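Long-range contacts in regulatory protein BlaR1 (Bacillus licheniformis, PDB 1NRF), which probably senses beta-lactam antibiotics outside the cell through acylation of its C-terminal sensor domain, the part in this structure, and relays the signal to the cytoplasm: residues A[26-31]-A[244-249]; A[63-68]-A[130-135]; A[85-90]-A[99-104]. All coordinates share one frame; numbering follows the deposited sequence.

Contact 1. Residues A[26-31]-A[244-249]; sequences TFFDKF and AEIALS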
ATOM      1  N   THR A  26     -21.136  -8.274  -3.398  1.00 45.14           N
ATOM      2  CA  THR A  26     -21.047  -9.112  -4.593  1.00 45.39           C
ATOM      3  C   THR A  26     -19.672  -9.085  -5.265  1.00 44.21           C
ATOM      4  O   THR A  26     -19.239 -10.082  -5.851  1.00 41.60           O
ATOM      5  CB  THR A  26     -22.136  -8.714  -5.621  1.00 47.38           C
ATOM      6  OG1 THR A  26     -22.114  -7.293  -5.822  1.00 49.70           O
ATOM      7  CG2 THR A  26     -23.515  -9.128  -5.125  1.00 47.92           C
ATOM      8  N   PHE A  27     -18.990  -7.947  -5.187  1.00 43.30           N
ATOM      9  CA  PHE A  27     -17.665  -7.832  -5.777  1.00 43.48           C
ATOM     10  C   PHE A  27     -16.674  -8.639  -4.946  1.00 42.75           C
ATOM     11  O   PHE A  27     -15.716  -9.198  -5.478  1.00 44.20           O
ATOM     12  CB  PHE A  27     -17.237  -6.366  -5.847  1.00 44.46           C
ATOM     13  CG  PHE A  27     -18.002  -5.568  -6.858  1.00 44.44           C
ATOM     14  CD1 PHE A  27     -17.776  -5.749  -8.219  1.00 45.95           C
ATOM     15  CD2 PHE A  27     -18.973  -4.662  -6.456  1.00 44.26           C
ATOM     16  CE1 PHE A  27     -18.510  -5.039  -9.163  1.00 45.92           C
ATOM     17  CE2 PHE A  27     -19.712  -3.950  -7.389  1.00 45.04           C
ATOM     18  CZ  PHE A  27     -19.481  -4.139  -8.746  1.00 45.96           C
ATOM     19  N   PHE A  28     -16.912  -8.701  -3.642  1.00 41.27           N
ATOM     20  CA  PHE A  28     -16.055  -9.468  -2.743  1.00 40.72           C
ATOM     21  C   PHE A  28     -16.427 -10.953  -2.835  1.00 41.71           C
ATOM     22  O   PHE A  28     -15.563 -11.828  -2.759  1.00 42.10           O
ATOM     23  CB  PHE A  28     -16.216  -8.964  -1.304  1.00 37.12           C
ATOM     24  CG  PHE A  28     -15.556  -7.632  -1.047  1.00 34.78           C
ATOM     25  CD1 PHE A  28     -14.388  -7.553  -0.286  1.00 31.92           C
ATOM     26  CD2 PHE A  28     -16.087  -6.457  -1.580  1.00 35.14           C
ATOM     27  CE1 PHE A  28     -13.762  -6.336  -0.060  1.00 28.98           C
ATOM     28  CE2 PHE A  28     -15.460  -5.228  -1.359  1.00 31.40           C
ATOM     29  CZ  PHE A  28     -14.298  -5.170  -0.598  1.00 31.24           C
ATOM     30  N   ASP A  29     -17.718 -11.223  -3.017  1.00 41.46           N
ATOM     31  CA  ASP A  29     -18.227 -12.589  -3.132  1.00 40.64           C
ATOM     32  C   ASP A  29     -17.578 -13.339  -4.290  1.00 39.82           C
ATOM     33  O   ASP A  29     -17.338 -14.542  -4.198  1.00 37.95           O
ATOM     34  CB  ASP A  29     -19.743 -12.577  -3.368  1.00 42.51           C
ATOM     35  CG  ASP A  29     -20.516 -11.948  -2.227  1.00 44.07           C
ATOM     36  OD1 ASP A  29     -21.701 -11.613  -2.441  1.00 44.19           O
ATOM     37  OD2 ASP A  29     -19.952 -11.795  -1.122  1.00 46.85           O
ATOM     38  N   LYS A  30     -17.316 -12.625  -5.383  1.00 41.34           N
ATOM     39  CA  LYS A  30     -16.714 -13.221  -6.578  1.00 42.56           C
ATOM     40  C   LYS A  30     -15.390 -13.920  -6.305  1.00 41.53           C
ATOM     41  O   LYS A  30     -14.999 -14.824  -7.039  1.00 42.32           O
ATOM     42  CB  LYS A  30     -16.501 -12.164  -7.671  1.00 44.97           C
ATOM     43  CG  LYS A  30     -17.789 -11.557  -8.230  1.00 49.31           C
ATOM     44  CD  LYS A  30     -17.628 -11.132  -9.693  1.00 51.34           C
ATOM     45  CE  LYS A  30     -16.601 -10.005  -9.891  1.00 55.57           C
ATOM     46  NZ  LYS A  30     -17.082  -8.660  -9.438  1.00 56.81           N
ATOM     47  N   PHE A  31     -14.707 -13.500  -5.246  1.00 41.63           N
ATOM     48  CA  PHE A  31     -13.422 -14.082  -4.883  1.00 40.91           C
ATOM     49  C   PHE A  31     -13.486 -14.831  -3.563  1.00 40.71           C
ATOM     50  O   PHE A  31     -12.463 -15.049  -2.913  1.00 41.15           O
ATOM     51  CB  PHE A  31     -12.366 -12.977  -4.832  1.00 37.58           C
ATOM     52  CG  PHE A  31     -12.112 -12.347  -6.170  1.00 38.59           C
ATOM     53  CD1 PHE A  31     -11.209 -12.920  -7.060  1.00 38.69           C
ATOM     54  CD2 PHE A  31     -12.843 -11.234  -6.581  1.00 38.37           C
ATOM     55  CE1 PHE A  31     -11.041 -12.402  -8.340  1.00 40.32           C
ATOM     56  CE2 PHE A  31     -12.685 -10.709  -7.857  1.00 38.83           C
ATOM     57  CZ  PHE A  31     -11.782 -11.294  -8.741  1.00 39.04           C
ATOM     58  N   ALA A 244      -6.785  -6.603  -5.389  1.00 26.96           N
ATOM     59  CA  ALA A 244      -6.574  -5.621  -6.441  1.00 28.04           C
ATOM     60  C   ALA A 244      -7.725  -5.748  -7.431  1.00 29.17           C
ATOM     61  O   ALA A 244      -8.349  -4.752  -7.811  1.00 27.24           O
ATOM     62  CB  ALA A 244      -5.249  -5.868  -7.136  1.00 27.21           C
ATOM     63  N   GLU A 245      -8.005  -6.985  -7.834  1.00 29.91           N
ATOM     64  CA  GLU A 245      -9.093  -7.254  -8.761  1.00 32.75           C
ATOM     65  C   GLU A 245     -10.413  -6.712  -8.226  1.00 31.51           C
ATOM     66  O   GLU A 245     -11.180  -6.108  -8.970  1.00 33.68           O
ATOM     67  CB  GLU A 245      -9.213  -8.756  -9.041  1.00 35.55           C
ATOM     68  CG  GLU A 245      -8.109  -9.303  -9.940  1.00 44.19           C
ATOM     69  CD  GLU A 245      -8.629 -10.299 -10.980  1.00 51.07           C
ATOM     70  OE1 GLU A 245      -9.577  -9.944 -11.724  1.00 53.63           O
ATOM     71  OE2 GLU A 245      -8.090 -11.430 -11.063  1.00 53.19           O
ATOM     72  N   ILE A 246     -10.678  -6.921  -6.941  1.00 29.63           N
ATOM     73  CA  ILE A 246     -11.903  -6.427  -6.324  1.00 28.58           C
ATOM     74  C   ILE A 246     -11.957  -4.897  -6.398  1.00 28.96           C
ATOM     75  O   ILE A 246     -12.922  -4.319  -6.905  1.00 28.62           O
ATOM     76  CB  ILE A 246     -11.991  -6.858  -4.852  1.00 28.44           C
ATOM     77  CG1 ILE A 246     -12.158  -8.374  -4.767  1.00 29.34           C
ATOM     78  CG2 ILE A 246     -13.142  -6.141  -4.165  1.00 29.41           C
ATOM     79  CD1 ILE A 246     -12.097  -8.941  -3.349  1.00 30.62           C
ATOM     80  N   ALA A 247     -10.919  -4.242  -5.890  1.00 27.91           N
ATOM     81  CA  ALA A 247     -10.862  -2.781  -5.914  1.00 28.38           C
ATOM     82  C   ALA A 247     -11.085  -2.261  -7.327  1.00 27.80           C
ATOM     83  O   ALA A 247     -11.799  -1.284  -7.534  1.00 29.16           O
ATOM     84  CB  ALA A 247      -9.504  -2.296  -5.406  1.00 24.68           C
ATOM     85  N   LEU A 248     -10.453  -2.925  -8.286  1.00 27.75           N
ATOM     86  CA  LEU A 248     -10.529  -2.553  -9.693  1.00 30.13           C
ATOM     87  C   LEU A 248     -11.918  -2.710 -10.314  1.00 30.32           C
ATOM     88  O   LEU A 248     -12.329  -1.890 -11.127  1.00 31.45           O
ATOM     89  CB  LEU A 248      -9.495  -3.363 -10.484  1.00 29.22           C
ATOM     90  CG  LEU A 248      -8.300  -2.598 -11.064  1.00 30.62           C
ATOM     91  CD1 LEU A 248      -7.943  -1.386 -10.224  1.00 28.77           C
ATOM     92  CD2 LEU A 248      -7.130  -3.558 -11.172  1.00 31.35           C
ATOM     93  N   SER A 249     -12.643  -3.754  -9.934  1.00 31.54           N
ATOM     94  CA  SER A 249     -13.978  -3.951 -10.467  1.00 33.93           C
ATOM     95  C   SER A 249     -14.854  -2.855  -9.883  1.00 34.15           C
ATOM     96  O   SER A 249     -15.655  -2.245 -10.590  1.00 35.06           O
ATOM     97  CB  SER A 249     -14.527  -5.323 -10.080  1.00 34.42           C
ATOM     98  OG  SER A 249     -14.796  -5.401  -8.693  1.00 40.07           O
TER
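I246 sets its CG2 methyl on the ring of F28, 3.8 Å from the ring centroid and only 13° off the normal, a CH-pi contact over the middle of the face. This is helix-on-helix packing in the alpha/beta part of the penicillin-binding protein and beta-lactamase fold: the short N-terminal helix 25-29 meets the C-terminal helix 239-253. The F28 and I246 side chains cross at about a right angle, with the methyl over the ring centre.

The other branch of I246 faces F31. CG1 lies 3.5 Å from F31 CD2, and these two side chains slide past each other in opposite directions. Farther out on the same ring, F31 CZ reaches E245 CB at 3.6 Å; the glutamate crosses the phenyl group at about a right angle, its carboxylate also near the tip. I246 thus sits between two aromatic groups offered by the turn of chain from F28 to F31, which the backbone bond from F31 N to F28 O (3.1 Å) closes. F27 meets S249, its CD1 3.0 Å from S249 OG.

Beyond this shell, I246 and F28 both rest on I232 of strand 225-234, which seats the first and last helices of the domain together on the central sheet. Y50 packs on F28 with its ring plane inclined. F27 reaches farther along the C-terminal helix, to I250 and K253.

What positions the serine is a bond within its own helix. S249 OG stands between the backbone N and the carbonyl carbon (chi1 69°) and donates to I246 O at 2.8 Å, tilted 16° from that carbonyl plane.

Contact 2. Residues A[63-68]-A[130-135]; sequences STYKVF and HYLKSI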
ATOM      1  N   SER A  63       3.151  -5.956   2.326  1.00 25.19           N
ATOM      2  CA  SER A  63       3.806  -5.215   1.248  1.00 25.97           C
ATOM      3  C   SER A  63       3.263  -3.809   0.946  1.00 27.08           C
ATOM      4  O   SER A  63       3.897  -3.075   0.199  1.00 26.43           O
ATOM      5  CB  SER A  63       3.797  -6.019  -0.049  1.00 26.26           C
ATOM      6  OG  SER A  63       4.866  -6.931  -0.087  1.00 24.42           O
ATOM      7  N   THR A  64       2.109  -3.424   1.498  1.00 26.81           N
ATOM      8  CA  THR A  64       1.599  -2.071   1.225  1.00 26.81           C
ATOM      9  C   THR A  64       2.526  -1.038   1.846  1.00 26.67           C
ATOM     10  O   THR A  64       2.606   0.101   1.389  1.00 25.45           O
ATOM     11  CB  THR A  64       0.150  -1.810   1.796  1.00 26.87           C
ATOM     12  OG1 THR A  64       0.160  -1.841   3.232  1.00 22.11           O
ATOM     13  CG2 THR A  64      -0.824  -2.831   1.256  1.00 23.79           C
ATOM     14  N   TYR A  65       3.241  -1.457   2.883  1.00 25.94           N
ATOM     15  CA  TYR A  65       4.134  -0.563   3.600  1.00 27.63           C
ATOM     16  C   TYR A  65       5.432  -0.208   2.847  1.00 28.60           C
ATOM     17  O   TYR A  65       6.106   0.776   3.179  1.00 28.55           O
ATOM     18  CB  TYR A  65       4.460  -1.184   4.968  1.00 28.16           C
ATOM     19  CG  TYR A  65       5.350  -0.314   5.798  1.00 27.45           C
ATOM     20  CD1 TYR A  65       4.854   0.842   6.390  1.00 26.66           C
ATOM     21  CD2 TYR A  65       6.713  -0.583   5.902  1.00 25.91           C
ATOM     22  CE1 TYR A  65       5.688   1.720   7.054  1.00 27.97           C
ATOM     23  CE2 TYR A  65       7.564   0.283   6.565  1.00 28.97           C
ATOM     24  CZ  TYR A  65       7.045   1.440   7.136  1.00 29.38           C
ATOM     25  OH  TYR A  65       7.876   2.324   7.772  1.00 28.01           O
ATOM     26  N   LYS A  66       5.780  -1.007   1.840  1.00 28.43           N
ATOM     27  CA  LYS A  66       6.990  -0.780   1.049  1.00 29.65           C
ATOM     28  C   LYS A  66       7.077   0.638   0.458  1.00 31.32           C
ATOM     29  O   LYS A  66       8.169   1.160   0.218  1.00 32.12           O
ATOM     30  CB  LYS A  66       7.074  -1.809  -0.080  1.00 30.42           C
ATOM     31  CG  LYS A  66       7.512  -3.208   0.338  1.00 28.74           C
ATOM     32  CD  LYS A  66       7.459  -4.123  -0.880  1.00 28.91           C
ATOM     33  CE  LYS A  66       8.070  -5.484  -0.623  1.00 27.63           C
ATOM     34  NZ  LYS A  66       7.372  -6.229   0.436  1.00 24.79           N
ATOM     35  N   VAL A  67       5.923   1.255   0.226  1.00 31.63           N
ATOM     36  CA  VAL A  67       5.869   2.612  -0.310  1.00 31.47           C
ATOM     37  C   VAL A  67       6.563   3.574   0.656  1.00 30.50           C
ATOM     38  O   VAL A  67       7.365   4.415   0.247  1.00 28.37           O
ATOM     39  CB  VAL A  67       4.394   3.073  -0.515  1.00 32.65           C
ATOM     40  CG1 VAL A  67       4.346   4.534  -0.923  1.00 34.26           C
ATOM     41  CG2 VAL A  67       3.715   2.206  -1.579  1.00 33.65           C
ATOM     42  N   PHE A  68       6.259   3.435   1.939  1.00 30.50           N
ATOM     43  CA  PHE A  68       6.852   4.308   2.939  1.00 33.75           C
ATOM     44  C   PHE A  68       8.248   3.843   3.315  1.00 35.28           C
ATOM     45  O   PHE A  68       9.088   4.641   3.714  1.00 35.84           O
ATOM     46  CB  PHE A  68       5.949   4.397   4.171  1.00 33.63           C
ATOM     47  CG  PHE A  68       4.639   5.076   3.901  1.00 31.88           C
ATOM     48  CD1 PHE A  68       3.573   4.371   3.349  1.00 32.63           C
ATOM     49  CD2 PHE A  68       4.488   6.434   4.140  1.00 29.36           C
ATOM     50  CE1 PHE A  68       2.375   5.011   3.037  1.00 30.77           C
ATOM     51  CE2 PHE A  68       3.293   7.085   3.832  1.00 31.34           C
ATOM     52  CZ  PHE A  68       2.234   6.369   3.278  1.00 30.57           C
ATOM     53  N   HIS A 130      11.398   6.037  14.911  1.00 36.36           N
ATOM     54  CA  HIS A 130      11.288   7.490  14.819  1.00 36.29           C
ATOM     55  C   HIS A 130      10.415   7.868  13.624  1.00 35.69           C
ATOM     56  O   HIS A 130       9.567   8.768  13.707  1.00 35.34           O
ATOM     57  CB  HIS A 130      12.682   8.102  14.656  1.00 39.78           C
ATOM     58  CG  HIS A 130      12.673   9.582  14.437  1.00 46.58           C
ATOM     59  ND1 HIS A 130      12.361  10.482  15.435  1.00 48.92           N
ATOM     60  CD2 HIS A 130      12.913  10.319  13.326  1.00 48.83           C
ATOM     61  CE1 HIS A 130      12.408  11.710  14.946  1.00 49.41           C
ATOM     62  NE2 HIS A 130      12.740  11.639  13.669  1.00 49.95           N
ATOM     63  N   TYR A 131      10.639   7.168  12.516  1.00 34.54           N
ATOM     64  CA  TYR A 131       9.916   7.387  11.267  1.00 34.47           C
ATOM     65  C   TYR A 131       8.416   7.148  11.398  1.00 33.08           C
ATOM     66  O   TYR A 131       7.607   8.015  11.062  1.00 30.76           O
ATOM     67  CB  TYR A 131      10.494   6.477  10.178  1.00 35.85           C
ATOM     68  CG  TYR A 131       9.892   6.674   8.803  1.00 37.97           C
ATOM     69  CD1 TYR A 131      10.009   7.894   8.137  1.00 36.82           C
ATOM     70  CD2 TYR A 131       9.229   5.627   8.154  1.00 37.55           C
ATOM     71  CE1 TYR A 131       9.487   8.068   6.858  1.00 35.99           C
ATOM     72  CE2 TYR A 131       8.705   5.789   6.877  1.00 36.99           C
ATOM     73  CZ  TYR A 131       8.841   7.011   6.233  1.00 37.42           C
ATOM     74  OH  TYR A 131       8.358   7.165   4.953  1.00 38.51           O
ATOM     75  N   LEU A 132       8.049   5.967  11.890  1.00 33.04           N
ATOM     76  CA  LEU A 132       6.645   5.623  12.058  1.00 33.37           C
ATOM     77  C   LEU A 132       5.949   6.698  12.882  1.00 33.72           C
ATOM     78  O   LEU A 132       4.766   6.969  12.689  1.00 33.12           O
ATOM     79  CB  LEU A 132       6.502   4.263  12.734  1.00 31.11           C
ATOM     80  CG  LEU A 132       7.074   3.069  11.980  1.00 34.38           C
ATOM     81  CD1 LEU A 132       6.969   1.819  12.854  1.00 33.98           C
ATOM     82  CD2 LEU A 132       6.328   2.885  10.660  1.00 33.44           C
ATOM     83  N   LYS A 133       6.685   7.304  13.809  1.00 33.03           N
ATOM     84  CA  LYS A 133       6.109   8.359  14.622  1.00 34.42           C
ATOM     85  C   LYS A 133       6.054   9.650  13.819  1.00 34.28           C
ATOM     86  O   LYS A 133       5.063  10.378  13.885  1.00 34.98           O
ATOM     87  CB  LYS A 133       6.917   8.574  15.901  1.00 35.11           C
ATOM     88  CG  LYS A 133       6.685   7.517  16.960  1.00 39.71           C
ATOM     89  CD  LYS A 133       7.491   7.810  18.220  1.00 43.32           C
ATOM     90  CE  LYS A 133       7.273   6.723  19.271  1.00 46.52           C
ATOM     91  NZ  LYS A 133       8.009   6.993  20.548  1.00 47.95           N
ATOM     92  N   SER A 134       7.103   9.925  13.041  1.00 32.47           N
ATOM     93  CA  SER A 134       7.130  11.151  12.257  1.00 32.05           C
ATOM     94  C   SER A 134       5.975  11.246  11.253  1.00 29.89           C
ATOM     95  O   SER A 134       5.533  12.337  10.923  1.00 30.75           O
ATOM     96  CB  SER A 134       8.496  11.331  11.550  1.00 33.10           C
ATOM     97  OG  SER A 134       8.722  10.401  10.496  1.00 33.61           O
ATOM     98  N   ILE A 135       5.478  10.116  10.766  1.00 29.42           N
ATOM     99  CA  ILE A 135       4.366  10.162   9.818  1.00 29.12           C
ATOM    100  C   ILE A 135       3.102   9.549  10.415  1.00 30.67           C
ATOM    101  O   ILE A 135       2.101   9.367   9.712  1.00 31.45           O
ATOM    102  CB  ILE A 135       4.695   9.420   8.496  1.00 27.24           C
ATOM    103  CG1 ILE A 135       4.930   7.934   8.774  1.00 26.61           C
ATOM    104  CG2 ILE A 135       5.897  10.069   7.821  1.00 26.46           C
ATOM    105  CD1 ILE A 135       5.089   7.089   7.521  1.00 25.97           C
TER
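Y131 O is gripped by two donors, S134 OG at 2.7 Å, in the carbonyl plane and on a lone pair, and I135 N at 3.0 Å. Both bonds belong to the last turn of helix 125-134, and they fix the end from which Y131 and I135 reach toward helix 66-76. In the penicillin-binding protein and beta-lactamase fold this is the helical part of the domain, and what is probably its SxxK motif spans the 3-10 turn leading into helix 66-76 and K66 of that helix. S63 is, by similarity, the serine that is acylated; K66, unmodified in this model, donates from NZ to S63 OG at 2.7 Å. That pair takes no part in the contact, for both side chains stay more than 10 Å from the nearest atoms of 130-135, while Y65 and F68 turn to helix 125-134.

Y65 comes in hydroxyl first. CG is anti to the backbone N (chi1 -178°), and the ring carries its hydroxyl to 130-135, where OH meets L132 CD2 at 3.3 Å while lying in the plane of the Y131 ring, at its edge, beside CD2. The two tyrosines slide past each other in opposite directions. Y131 reaches back the other way and places its own OH 2.9 Å from F68 O; its side chain crosses that of F68 at about a right angle, the hydroxyl close to the edge of the phenyl ring.

The ring of Y137 meets both Y65 and F68 edge-to-face, adding a further aromatic ring to the buried cluster. V67 packs instead on V183 and I187 of helix 177-187.

Just past helix 125-134, I135 puts CG1 in the crowded position (chi1 63°); chi2 (173°) then extends the side chain, and I135 CD1 ends 3.5 Å from F68 CD2.

Contact 3. Residues A[85-90]-A[99-104]; sequences HMTWDG and NQDQDL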
ATOM      1  N   HIS A  85      20.302  -0.087  -7.270  1.00 53.04           N
ATOM      2  CA  HIS A  85      20.616  -1.481  -7.566  1.00 52.87           C
ATOM      3  C   HIS A  85      21.114  -2.201  -6.322  1.00 51.93           C
ATOM      4  O   HIS A  85      21.802  -1.617  -5.489  1.00 51.83           O
ATOM      5  CB  HIS A  85      21.665  -1.573  -8.681  1.00 53.60           C
ATOM      6  CG  HIS A  85      21.963  -2.977  -9.106  1.00 55.05           C
ATOM      7  ND1 HIS A  85      22.844  -3.791  -8.425  1.00 56.30           N
ATOM      8  CD2 HIS A  85      21.446  -3.734 -10.102  1.00 54.87           C
ATOM      9  CE1 HIS A  85      22.854  -4.989  -8.981  1.00 56.32           C
ATOM     10  NE2 HIS A  85      22.014  -4.981 -10.001  1.00 56.58           N
ATOM     11  N   MET A  86      20.768  -3.477  -6.206  1.00 51.22           N
ATOM     12  CA  MET A  86      21.155  -4.267  -5.048  1.00 51.78           C
ATOM     13  C   MET A  86      21.311  -5.732  -5.463  1.00 53.29           C
ATOM     14  O   MET A  86      20.321  -6.438  -5.670  1.00 53.26           O
ATOM     15  CB  MET A  86      20.070  -4.119  -3.969  1.00 49.91           C
ATOM     16  CG  MET A  86      20.428  -4.629  -2.587  1.00 48.53           C
ATOM     17  SD  MET A  86      19.078  -4.420  -1.384  1.00 43.79           S
ATOM     18  CE  MET A  86      19.069  -2.651  -1.168  1.00 44.28           C
ATOM     19  N   THR A  87      22.554  -6.186  -5.601  1.00 55.14           N
ATOM     20  CA  THR A  87      22.813  -7.574  -5.986  1.00 56.16           C
ATOM     21  C   THR A  87      22.247  -8.523  -4.938  1.00 56.68           C
ATOM     22  O   THR A  87      22.256  -8.226  -3.742  1.00 55.34           O
ATOM     23  CB  THR A  87      24.333  -7.854  -6.146  1.00 57.02           C
ATOM     24  OG1 THR A  87      24.863  -7.043  -7.204  1.00 56.53           O
ATOM     25  CG2 THR A  87      24.581  -9.327  -6.469  1.00 55.54           C
ATOM     26  N   TRP A  88      21.757  -9.671  -5.385  1.00 58.82           N
ATOM     27  CA  TRP A  88      21.186 -10.622  -4.453  1.00 61.54           C
ATOM     28  C   TRP A  88      22.156 -11.729  -4.029  1.00 61.78           C
ATOM     29  O   TRP A  88      22.911 -12.274  -4.836  1.00 60.06           O
ATOM     30  CB  TRP A  88      19.900 -11.224  -5.033  1.00 63.12           C
ATOM     31  CG  TRP A  88      20.116 -12.222  -6.101  1.00 63.78           C
ATOM     32  CD1 TRP A  88      20.737 -12.023  -7.296  1.00 64.77           C
ATOM     33  CD2 TRP A  88      19.713 -13.596  -6.077  1.00 64.26           C
ATOM     34  NE1 TRP A  88      20.749 -13.192  -8.024  1.00 65.82           N
ATOM     35  CE2 TRP A  88      20.127 -14.174  -7.298  1.00 64.37           C
ATOM     36  CE3 TRP A  88      19.043 -14.395  -5.142  1.00 63.61           C
ATOM     37  CZ2 TRP A  88      19.893 -15.515  -7.609  1.00 64.86           C
ATOM     38  CZ3 TRP A  88      18.811 -15.727  -5.450  1.00 64.63           C
ATOM     39  CH2 TRP A  88      19.235 -16.273  -6.677  1.00 65.50           C
ATOM     40  N   ASP A  89      22.112 -12.031  -2.734  1.00 62.36           N
ATOM     41  CA  ASP A  89      22.945 -13.046  -2.109  1.00 62.74           C
ATOM     42  C   ASP A  89      23.148 -14.235  -3.032  1.00 62.78           C
ATOM     43  O   ASP A  89      24.217 -14.430  -3.607  1.00 63.13           O
ATOM     44  CB  ASP A  89      22.277 -13.532  -0.821  1.00 62.27           C
ATOM     45  CG  ASP A  89      21.445 -12.452  -0.150  1.00 63.22           C
ATOM     46  OD1 ASP A  89      20.426 -12.015  -0.737  1.00 61.28           O
ATOM     47  OD2 ASP A  89      21.817 -12.043   0.970  1.00 62.97           O
ATOM     48  N   GLY A  90      22.091 -15.023  -3.159  1.00 62.53           N
ATOM     49  CA  GLY A  90      22.116 -16.214  -3.981  1.00 61.92           C
ATOM     50  C   GLY A  90      21.076 -17.119  -3.364  1.00 61.75           C
ATOM     51  O   GLY A  90      20.859 -18.251  -3.801  1.00 61.96           O
ATOM     52  N   ASN A  99      14.759 -13.979  -6.713  1.00 54.29           N
ATOM     53  CA  ASN A  99      16.053 -14.596  -7.015  1.00 54.90           C
ATOM     54  C   ASN A  99      16.836 -13.997  -8.183  1.00 54.68           C
ATOM     55  O   ASN A  99      17.176 -14.700  -9.143  1.00 53.20           O
ATOM     56  CB  ASN A  99      15.848 -16.096  -7.249  1.00 54.70           C
ATOM     57  CG  ASN A  99      15.100 -16.764  -6.110  1.00 55.58           C
ATOM     58  OD1 ASN A  99      15.527 -16.714  -4.961  1.00 57.88           O
ATOM     59  ND2 ASN A  99      13.974 -17.390  -6.424  1.00 56.70           N
ATOM     60  N   GLN A 100      17.132 -12.705  -8.083  1.00 54.50           N
ATOM     61  CA  GLN A 100      17.885 -11.994  -9.111  1.00 55.69           C
ATOM     62  C   GLN A 100      18.184 -10.574  -8.656  1.00 55.53           C
ATOM     63  O   GLN A 100      17.589 -10.088  -7.696  1.00 55.16           O
ATOM     64  CB  GLN A 100      17.103 -11.973 -10.423  1.00 57.28           C
ATOM     65  CG  GLN A 100      15.619 -11.713 -10.256  1.00 60.49           C
ATOM     66  CD  GLN A 100      14.849 -11.952 -11.538  1.00 63.35           C
ATOM     67  OE1 GLN A 100      14.955 -11.177 -12.491  1.00 64.82           O
ATOM     68  NE2 GLN A 100      14.076 -13.042 -11.576  1.00 63.61           N
ATOM     69  N   ASP A 101      19.118  -9.915  -9.336  1.00 55.63           N
ATOM     70  CA  ASP A 101      19.477  -8.548  -8.976  1.00 55.33           C
ATOM     71  C   ASP A 101      18.243  -7.656  -8.994  1.00 53.47           C
ATOM     72  O   ASP A 101      17.522  -7.569  -9.989  1.00 52.77           O
ATOM     73  CB  ASP A 101      20.558  -8.004  -9.920  1.00 56.85           C
ATOM     74  CG  ASP A 101      21.904  -8.698  -9.725  1.00 58.77           C
ATOM     75  OD1 ASP A 101      22.328  -8.848  -8.558  1.00 56.67           O
ATOM     76  OD2 ASP A 101      22.540  -9.087 -10.733  1.00 60.61           O
ATOM     77  N   GLN A 102      17.997  -6.996  -7.871  1.00 51.71           N
ATOM     78  CA  GLN A 102      16.830  -6.145  -7.758  1.00 48.82           C
ATOM     79  C   GLN A 102      17.111  -4.672  -7.944  1.00 47.07           C
ATOM     80  O   GLN A 102      18.255  -4.220  -7.940  1.00 45.89           O
ATOM     81  CB  GLN A 102      16.145  -6.366  -6.407  1.00 48.46           C
ATOM     82  CG  GLN A 102      15.550  -7.753  -6.251  1.00 49.09           C
ATOM     83  CD  GLN A 102      14.375  -8.004  -7.180  1.00 48.35           C
ATOM     84  OE1 GLN A 102      13.998  -9.151  -7.425  1.00 49.09           O
ATOM     85  NE2 GLN A 102      13.782  -6.932  -7.688  1.00 48.39           N
ATOM     86  N   ASP A 103      16.024  -3.936  -8.106  1.00 46.01           N
ATOM     87  CA  ASP A 103      16.057  -2.501  -8.300  1.00 44.47           C
ATOM     88  C   ASP A 103      14.911  -1.971  -7.440  1.00 43.05           C
ATOM     89  O   ASP A 103      14.019  -2.736  -7.086  1.00 42.35           O
ATOM     90  CB  ASP A 103      15.799  -2.203  -9.773  1.00 44.90           C
ATOM     91  CG  ASP A 103      16.149  -0.798 -10.149  1.00 44.13           C
ATOM     92  OD1 ASP A 103      15.964  -0.444 -11.329  1.00 45.18           O
ATOM     93  OD2 ASP A 103      16.617  -0.049  -9.268  1.00 47.18           O
ATOM     94  N   LEU A 104      14.935  -0.691  -7.081  1.00 42.55           N
ATOM     95  CA  LEU A 104      13.833  -0.136  -6.293  1.00 42.14           C
ATOM     96  C   LEU A 104      12.550  -0.398  -7.071  1.00 41.20           C
ATOM     97  O   LEU A 104      11.580  -0.918  -6.528  1.00 40.35           O
ATOM     98  CB  LEU A 104      13.995   1.375  -6.089  1.00 40.88           C
ATOM     99  CG  LEU A 104      12.759   2.108  -5.546  1.00 38.58           C
ATOM    100  CD1 LEU A 104      12.479   1.685  -4.102  1.00 35.49           C
ATOM    101  CD2 LEU A 104      12.991   3.612  -5.632  1.00 36.15           C
TER
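W88 lays its indole flat over the peptide bond between N99 and Q100, whose N99 C and Q100 N both sit 3.3 Å above the ring plane, over its centre. Chi1 (75°) sets CG between the backbone N and the carbonyl carbon, and the indole lies over 99-100. G90 CA covers the opposite face, toward the rim, and N99 CB meets CH2 of W88 at 3.4 Å.

At the other end, H85 turns a face of its imidazole to Q102 O, while its NE2 lies 3.4 Å from D101 CB; ring and carboxylate planes are inclined by 51°. The D101 and T87 side chains lie side by side, pointing the same way, and D101 OD1 takes a weak hydrogen bond from W88 N (3.3 Å).

Between these ends, M86 and Q102 form a single antiparallel bridge, a hydrogen-bonded pair with M86 N to Q102 O at 3.1 Å and Q102 N to M86 O at 3.2 Å. L119 and W114 of helix 113-123 touch M86 and W88. Two backbone bonds thus set the register of these loop segments, and W88 adds the largest share of cover; if H85 were protonated, D101, with OD1 4.1 Å from H85 NE2, might stabilise it.

In the fold
The three contacts go from core to surface. Contact 2 is fully buried, its centre about 10 Å from the centre of the chain, and joins two helices of the helical part through aromatic side chains. Contact 1 lies on the other side of that centre, partly buried, where the first and last helices meet over the sheet; it too is mainly apolar, phenylalanines around one isoleucine. Contact 3, at the surface with its centre about 22 Å from that of the chain, differs in kind: paired backbone bonds and an indole over a peptide hold two loop segments between helices 66-76 and 104-110. Helix 66-76, used by contact 2, leads into that loop, and nearest atoms of contacts 2 and 3 are about 6 Å apart.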